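Local atomic coordinates of PG_0823 protein (Porphyromonas gingivalis, PDB entry 2FSW), a protein that probably binds DNA as a winged helix-turn-helix transcriptional regulator of the HxlR family. Residues W26-I31 with P94-I99; D58-L63 with G67-K72; K72-P75 with P79-E82. All blocks are in the same frame, centred on the assembly; numbering follows the deposited sequence.

Contact 1. Residues W26-I31 with P94-I99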
# COMPACT_ATOMS: atom_id res chain seq x y z
N TRP B 26 5.73 5.93 -2.59
CA TRP B 26 6.47 6.61 -1.54
C TRP B 26 5.68 6.96 -0.29
O TRP B 26 6.26 7.19 0.77
CB TRP B 26 7.13 7.89 -2.09
CG TRP B 26 7.95 7.68 -3.33
CD1 TRP B 26 7.67 8.16 -4.57
CD2 TRP B 26 9.18 6.95 -3.44
NE1 TRP B 26 8.66 7.79 -5.46
CE2 TRP B 26 9.60 7.05 -4.79
CE3 TRP B 26 9.98 6.24 -2.53
CZ2 TRP B 26 10.78 6.45 -5.26
CZ3 TRP B 26 11.15 5.65 -2.99
CH2 TRP B 26 11.54 5.76 -4.35
N THR B 27 4.35 7.03 -0.42
CA THR B 27 3.48 7.47 0.68
C THR B 27 3.76 6.81 2.04
O THR B 27 4.05 7.49 3.01
CB THR B 27 1.98 7.31 0.32
OG1 THR B 27 1.72 7.94 -0.94
CG2 THR B 27 1.10 7.95 1.38
N LEU B 28 3.64 5.48 2.09
CA LEU B 28 3.79 4.74 3.33
C LEU B 28 5.22 4.74 3.86
O LEU B 28 5.43 4.70 5.08
CB LEU B 28 3.27 3.30 3.18
CG LEU B 28 1.75 3.23 3.05
CD1 LEU B 28 1.29 1.84 2.60
CD2 LEU B 28 1.11 3.66 4.38
N LEU B 29 6.19 4.76 2.94
CA LEU B 29 7.61 4.83 3.31
C LEU B 29 7.98 6.15 3.98
O LEU B 29 8.76 6.18 4.93
CB LEU B 29 8.50 4.64 2.07
CG LEU B 29 8.95 3.20 1.73
CD1 LEU B 29 9.63 3.19 0.37
CD2 LEU B 29 9.89 2.62 2.82
N ILE B 30 7.43 7.24 3.47
CA ILE B 30 7.60 8.54 4.09
C ILE B 30 7.06 8.53 5.53
O ILE B 30 7.75 8.95 6.46
CB ILE B 30 6.97 9.67 3.22
CG1 ILE B 30 7.87 9.90 1.99
CG2 ILE B 30 6.82 10.95 4.02
CD1 ILE B 30 7.20 10.55 0.78
N ILE B 31 5.84 8.00 5.69
CA ILE B 31 5.20 7.92 7.00
C ILE B 31 6.04 7.02 7.91
O ILE B 31 6.29 7.39 9.06
CB ILE B 31 3.70 7.45 6.90
CG1 ILE B 31 2.87 8.51 6.15
CG2 ILE B 31 3.10 7.22 8.28
CD1 ILE B 31 1.44 8.10 5.80
N PRO B 94 0.20 1.31 12.61
CA PRO B 94 -0.15 -0.13 12.67
C PRO B 94 -0.18 -0.86 11.32
O PRO B 94 0.12 -2.06 11.27
CB PRO B 94 -1.56 -0.11 13.30
CG PRO B 94 -1.60 1.15 14.06
CD PRO B 94 -0.86 2.13 13.21
N ILE B 95 -0.53 -0.17 10.24
CA ILE B 95 -0.48 -0.76 8.90
C ILE B 95 0.97 -1.06 8.54
O ILE B 95 1.29 -2.12 8.01
CB ILE B 95 -1.08 0.20 7.80
CG1 ILE B 95 -2.57 0.51 8.08
CG2 ILE B 95 -0.86 -0.40 6.35
CD1 ILE B 95 -3.05 1.82 7.47
N ILE B 96 1.84 -0.10 8.84
CA ILE B 96 3.24 -0.15 8.52
C ILE B 96 3.99 -1.22 9.32
O ILE B 96 4.85 -1.91 8.77
CB ILE B 96 3.86 1.25 8.65
CG1 ILE B 96 3.31 2.14 7.50
CG2 ILE B 96 5.41 1.19 8.62
CD1 ILE B 96 3.66 3.66 7.67
N ASP B 97 3.67 -1.36 10.61
CA ASP B 97 4.16 -2.48 11.42
C ASP B 97 3.90 -3.82 10.74
O ASP B 97 4.79 -4.69 10.68
CB ASP B 97 3.45 -2.51 12.78
CG ASP B 97 3.91 -1.42 13.72
OD1 ASP B 97 4.96 -0.81 13.48
OD2 ASP B 97 3.21 -1.19 14.74
N GLU B 98 2.68 -3.98 10.23
CA GLU B 98 2.34 -5.21 9.55
C GLU B 98 3.11 -5.39 8.21
O GLU B 98 3.44 -6.53 7.85
CB GLU B 98 0.82 -5.35 9.34
CG GLU B 98 -0.02 -5.63 10.58
CD GLU B 98 0.43 -6.86 11.41
OE1 GLU B 98 0.81 -7.93 10.88
OE2 GLU B 98 0.37 -6.74 12.65
N ILE B 99 3.34 -4.29 7.49
CA ILE B 99 4.13 -4.33 6.26
C ILE B 99 5.58 -4.70 6.53
O ILE B 99 6.18 -5.52 5.80
CB ILE B 99 4.00 -3.00 5.45
CG1 ILE B 99 2.55 -2.80 4.97
CG2 ILE B 99 4.94 -2.99 4.24
CD1 ILE B 99 2.23 -1.37 4.43

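Contact 2. Residues D58-L63 with G67-K72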
# COMPACT_ATOMS: atom_id res chain seq x y z
N ASP B 58 5.93 16.62 -3.82
CA ASP B 58 4.55 16.39 -4.24
C ASP B 58 3.90 15.45 -3.22
O ASP B 58 2.75 15.66 -2.80
CB ASP B 58 4.49 15.79 -5.65
CG ASP B 58 4.98 16.75 -6.72
OD1 ASP B 58 5.29 16.26 -7.83
OD2 ASP B 58 5.07 17.98 -6.48
N GLU B 59 4.65 14.44 -2.79
CA GLU B 59 4.19 13.50 -1.78
C GLU B 59 4.04 14.16 -0.40
O GLU B 59 3.03 13.98 0.27
CB GLU B 59 5.11 12.28 -1.72
CG GLU B 59 4.52 11.06 -1.05
CD GLU B 59 3.42 10.41 -1.85
OE1 GLU B 59 3.69 9.97 -2.99
OE2 GLU B 59 2.29 10.33 -1.33
N LEU B 60 5.03 14.96 -0.01
CA LEU B 60 4.92 15.78 1.21
C LEU B 60 3.70 16.71 1.18
O LEU B 60 3.02 16.86 2.19
CB LEU B 60 6.21 16.56 1.49
CG LEU B 60 7.41 15.75 2.01
CD1 LEU B 60 8.69 16.59 2.02
CD2 LEU B 60 7.16 15.11 3.39
N LYS B 61 3.43 17.32 0.03
CA LYS B 61 2.25 18.18 -0.14
C LYS B 61 0.95 17.39 -0.02
O LYS B 61 0.04 17.78 0.70
CB LYS B 61 2.27 18.93 -1.48
CG LYS B 61 1.09 19.89 -1.63
CD LYS B 61 0.75 20.26 -3.08
CE LYS B 61 0.00 19.15 -3.86
NZ LYS B 61 -0.66 18.03 -3.06
N PHE B 62 0.89 16.28 -0.74
CA PHE B 62 -0.25 15.35 -0.68
C PHE B 62 -0.59 14.98 0.77
O PHE B 62 -1.72 15.16 1.21
CB PHE B 62 0.06 14.13 -1.55
CG PHE B 62 -1.01 13.07 -1.54
CD1 PHE B 62 -2.18 13.22 -2.29
CD2 PHE B 62 -0.83 11.89 -0.80
CE1 PHE B 62 -3.16 12.23 -2.29
CE2 PHE B 62 -1.80 10.90 -0.79
CZ PHE B 62 -2.97 11.07 -1.54
N LEU B 63 0.41 14.49 1.50
CA LEU B 63 0.22 14.05 2.89
C LEU B 63 -0.19 15.16 3.87
O LEU B 63 -0.95 14.91 4.81
CB LEU B 63 1.48 13.35 3.41
CG LEU B 63 1.91 12.03 2.77
CD1 LEU B 63 3.32 11.70 3.22
CD2 LEU B 63 0.94 10.90 3.12
N GLY B 67 -3.91 15.63 5.87
CA GLY B 67 -3.88 15.82 7.31
C GLY B 67 -3.16 14.70 8.03
O GLY B 67 -3.44 14.42 9.20
N LEU B 68 -2.22 14.08 7.33
CA LEU B 68 -1.49 12.92 7.85
C LEU B 68 -0.15 13.32 8.48
O LEU B 68 0.33 12.67 9.41
CB LEU B 68 -1.29 11.88 6.75
CG LEU B 68 -2.53 11.09 6.31
CD1 LEU B 68 -2.16 10.04 5.26
CD2 LEU B 68 -3.21 10.45 7.49
N ILE B 69 0.44 14.38 7.95
CA ILE B 69 1.69 14.92 8.48
C ILE B 69 1.50 16.43 8.73
O ILE B 69 0.64 17.06 8.10
CB ILE B 69 2.91 14.65 7.53
CG1 ILE B 69 2.93 15.63 6.35
CG2 ILE B 69 2.93 13.18 7.04
CD1 ILE B 69 4.03 15.39 5.35
N LYS B 70 2.26 17.00 9.66
CA LYS B 70 2.27 18.46 9.84
C LYS B 70 3.63 19.09 9.53
O LYS B 70 4.68 18.47 9.72
CB LYS B 70 1.72 18.89 11.21
CG LYS B 70 2.32 18.19 12.43
CD LYS B 70 1.73 18.75 13.74
CE LYS B 70 0.71 17.80 14.39
NZ LYS B 70 1.41 16.77 15.21
N LYS B 71 3.60 20.33 9.04
CA LYS B 71 4.79 21.05 8.58
C LYS B 71 5.12 22.25 9.47
O LYS B 71 4.28 23.12 9.65
CB LYS B 71 4.57 21.51 7.13
CG LYS B 71 5.69 22.32 6.51
CD LYS B 71 5.35 22.71 5.08
CE LYS B 71 4.21 23.72 5.01
NZ LYS B 71 4.00 24.26 3.64
N LYS B 72 6.33 22.26 10.04
CA LYS B 72 6.83 23.40 10.82
C LYS B 72 7.82 24.22 9.99
O LYS B 72 8.85 23.72 9.56
CB LYS B 72 7.53 22.96 12.11
CG LYS B 72 6.66 22.24 13.12
CD LYS B 72 7.44 21.11 13.79
CE LYS B 72 6.64 19.84 13.74
NZ LYS B 72 7.40 18.76 13.05

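Contact 3. Residues K72-P75 with P79-E82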
# COMPACT_ATOMS: atom_id res chain seq x y z
N LYS B 72 6.33 22.26 10.04
CA LYS B 72 6.83 23.40 10.82
C LYS B 72 7.82 24.22 9.99
O LYS B 72 8.85 23.72 9.56
CB LYS B 72 7.53 22.96 12.11
CG LYS B 72 6.66 22.24 13.12
CD LYS B 72 7.44 21.11 13.79
CE LYS B 72 6.64 19.84 13.74
NZ LYS B 72 7.40 18.76 13.05
N GLN B 73 7.48 25.49 9.80
CA GLN B 73 8.33 26.44 9.07
C GLN B 73 9.31 27.14 10.02
O GLN B 73 8.92 27.58 11.11
CB GLN B 73 7.44 27.50 8.41
CG GLN B 73 7.82 27.87 7.00
CD GLN B 73 7.33 26.86 5.97
OE1 GLN B 73 8.11 26.38 5.14
NE2 GLN B 73 6.04 26.55 6.01
N TYR B 74 10.58 27.22 9.62
CA TYR B 74 11.58 28.04 10.32
C TYR B 74 12.24 29.01 9.32
O TYR B 74 13.17 28.64 8.60
CB TYR B 74 12.64 27.17 11.01
CG TYR B 74 12.13 26.31 12.15
CD1 TYR B 74 11.70 25.00 11.91
CD2 TYR B 74 12.10 26.78 13.46
CE1 TYR B 74 11.23 24.19 12.95
CE2 TYR B 74 11.63 25.99 14.50
CZ TYR B 74 11.20 24.69 14.25
OH TYR B 74 10.73 23.91 15.28
N PRO B 75 11.73 30.26 9.26
CA PRO B 75 12.24 31.28 8.34
C PRO B 75 13.48 32.02 8.89
O PRO B 75 13.52 33.25 8.90
CB PRO B 75 11.05 32.24 8.21
CG PRO B 75 10.40 32.18 9.56
CD PRO B 75 10.61 30.77 10.08
N PRO B 79 17.45 28.47 6.79
CA PRO B 79 16.06 28.09 7.04
C PRO B 79 15.85 26.57 6.96
O PRO B 79 16.67 25.85 6.37
CB PRO B 79 15.30 28.81 5.93
CG PRO B 79 16.27 28.84 4.79
CD PRO B 79 17.66 28.89 5.39
N ARG B 80 14.75 26.09 7.54
CA ARG B 80 14.45 24.65 7.54
C ARG B 80 12.95 24.34 7.66
O ARG B 80 12.20 25.11 8.26
CB ARG B 80 15.24 23.94 8.65
CG ARG B 80 14.76 24.24 10.06
CD ARG B 80 15.28 23.22 11.06
NE ARG B 80 16.47 23.73 11.73
CZ ARG B 80 16.45 24.37 12.90
NH1 ARG B 80 15.29 24.58 13.53
NH2 ARG B 80 17.58 24.81 13.44
N VAL B 81 12.54 23.22 7.05
CA VAL B 81 11.23 22.62 7.30
C VAL B 81 11.36 21.35 8.14
O VAL B 81 12.22 20.51 7.88
CB VAL B 81 10.44 22.23 6.00
CG1 VAL B 81 9.38 23.27 5.67
CG2 VAL B 81 11.37 21.93 4.82
N GLU B 82 10.50 21.23 9.14
CA GLU B 82 10.42 20.02 9.94
C GLU B 82 9.04 19.40 9.76
O GLU B 82 8.04 20.12 9.67
CB GLU B 82 10.68 20.31 11.42
CG GLU B 82 12.17 20.37 11.73
CD GLU B 82 12.50 20.80 13.14
OE1 GLU B 82 11.60 20.93 14.00
OE2 GLU B 82 13.71 21.00 13.40
O HOH W 1 10.55 26.44 6.34

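Contact 1. Residues W26-I31 with P94-I99
L28 and I31 of helix 27-34 meet I96 and I99 of helix 93-106. The protein has a winged helix-turn-helix fold, and this contact joins one of its early helices to the C-terminal helix. The two short helical segments cross at -103°, with their axes 10.4 Å apart at closest approach. So steep a crossing keeps the interface small, and a few branched side chains carry it. I96 is the residue that meets both L28 and I31. Its CG1 lies anti to the carbonyl carbon (chi1 -70°) and chi2 is extended at 169°, which sends CD1 straight out to the other helix. There CD1 comes in between L28 and I31. It sits 3.7 Å from CG2 of I31, and these two side chains run at about a right angle to each other. L28 passes I96 at a slant, with its CD2 4.1 Å from I96 CG1. The other branch of L28 turns to I99, again nearly at a right angle, and CD1 of L28 lies 3.8 Å from CD1 of I99. All four residues are buried, and no hydrogen bond joins the two segments. F22 of helix 14-22 packs on L28. Beyond I99 lies the second subunit, whose I95 touches it and whose S18 bonds to its backbone oxygen. I96 CD1 also approaches the backbone, 3.3 Å from L28 O.

Contact 2. Residues D58-L63 with G67-K72
The carbonyl of L63 faces the backbone of G67, L68 and I69, where helix 53-65 ends and the chain turns into strand 69-74. The turn is a Schellman motif within the winged helix-turn-helix fold, with G67 at positive phi (74°). L68 N gives the main bond to L63 O, at 2.9 Å. It is fairly straight, and the donor lies nearly along the C=O axis. I69 N adds a weak second bond to the same oxygen, at 3.5 Å. The end of the helix is thus tied directly to the start of the strand.

Around this polar centre the side chains close up. I69 meets both L63 and L60. Its CG1 stands between the backbone N and the carbonyl carbon (chi1 78°), and the extended chi2 carries CD1 back along the helix. CD1 lies 3.8 Å from CB of L63 and 3.7 Å from CD2 of L60, whose side chain it meets at about a right angle. CG2 of I69 meets the same CB of L63 at 3.9 Å and lies 4.1 Å from L63 CD1. L68 slants across L63 from the turn, with its CD1 3.9 Å from L63 CD2.

The next shell packs round these groups. T27 and I30 of helix 27-34 back L63, and Y83 of strand 80-85 touches both L60 and I69. I21 of helix 14-22 packs on L68, as does F102 of the second subunit. T86 bonds through its hydroxyl to G67 O and pairs with L68 through the backbone. I69 CD1 also rests 3.6 Å from the carbonyl oxygen of L60.

Contact 3. Residues K72-P75 with P79-E82
P79 opens the returning arm of the beta hairpin 69-74/80-85, the wing of this winged helix fold, with its CB 3.4 Å from the carbonyl oxygen of Y74. R80 then forms a hydrogen-bonded pair with Y74. Y74 N bonds to R80 O at 3.0 Å, and R80 N returns to a lone pair of Y74 O. The R80 side chain bends at chi3 (97°), which brings NH1 over the centre of one face of the Y74 ring, 3.7 Å above its plane. The guanidinium is tilted 62° to the ring, so this is a cation-pi contact without flat stacking. V81 faces Q73 in a non-hydrogen-bonded pair. Their side chains run side by side, and Q73 OE1 comes 3.4 Å from V81 CG1. A water donates to both Q73 OE1 and R80 O. E82 continues the ladder with two nearly straight bonds to K72, the shorter being K72 N to E82 O at 2.8 Å. Its carboxylate nears the Y74 ring obliquely, displaced to the R80 side. OE2 and R80 NH1 make a long ion pair of charge alone, out of the guanidinium plane. This face is held by weakly directed electrostatics; the backbone bonds carry the pairing.

In the fold
From the N terminus, helix 27-34 comes first, and its partner in contact 1 is the C-terminal helix 93-106. Contact 1 therefore closes a long loop, and the other two contacts are nested inside it. Contact 2 closes a short turn from helix 53-65 into strand 69-74. Contact 3 begins on K72, where contact 2 ends, and closes the hairpin with strand 80-85. Contacts 1 and 2 touch through T27 and I30 against E59 and L63, with a probable hydrogen bond from T27 OG1 to E59 OE2. Contact 3 lies further out, its nearest atoms about 10 Å from those of contact 1. Together they link C-terminal helix, helical core and wing.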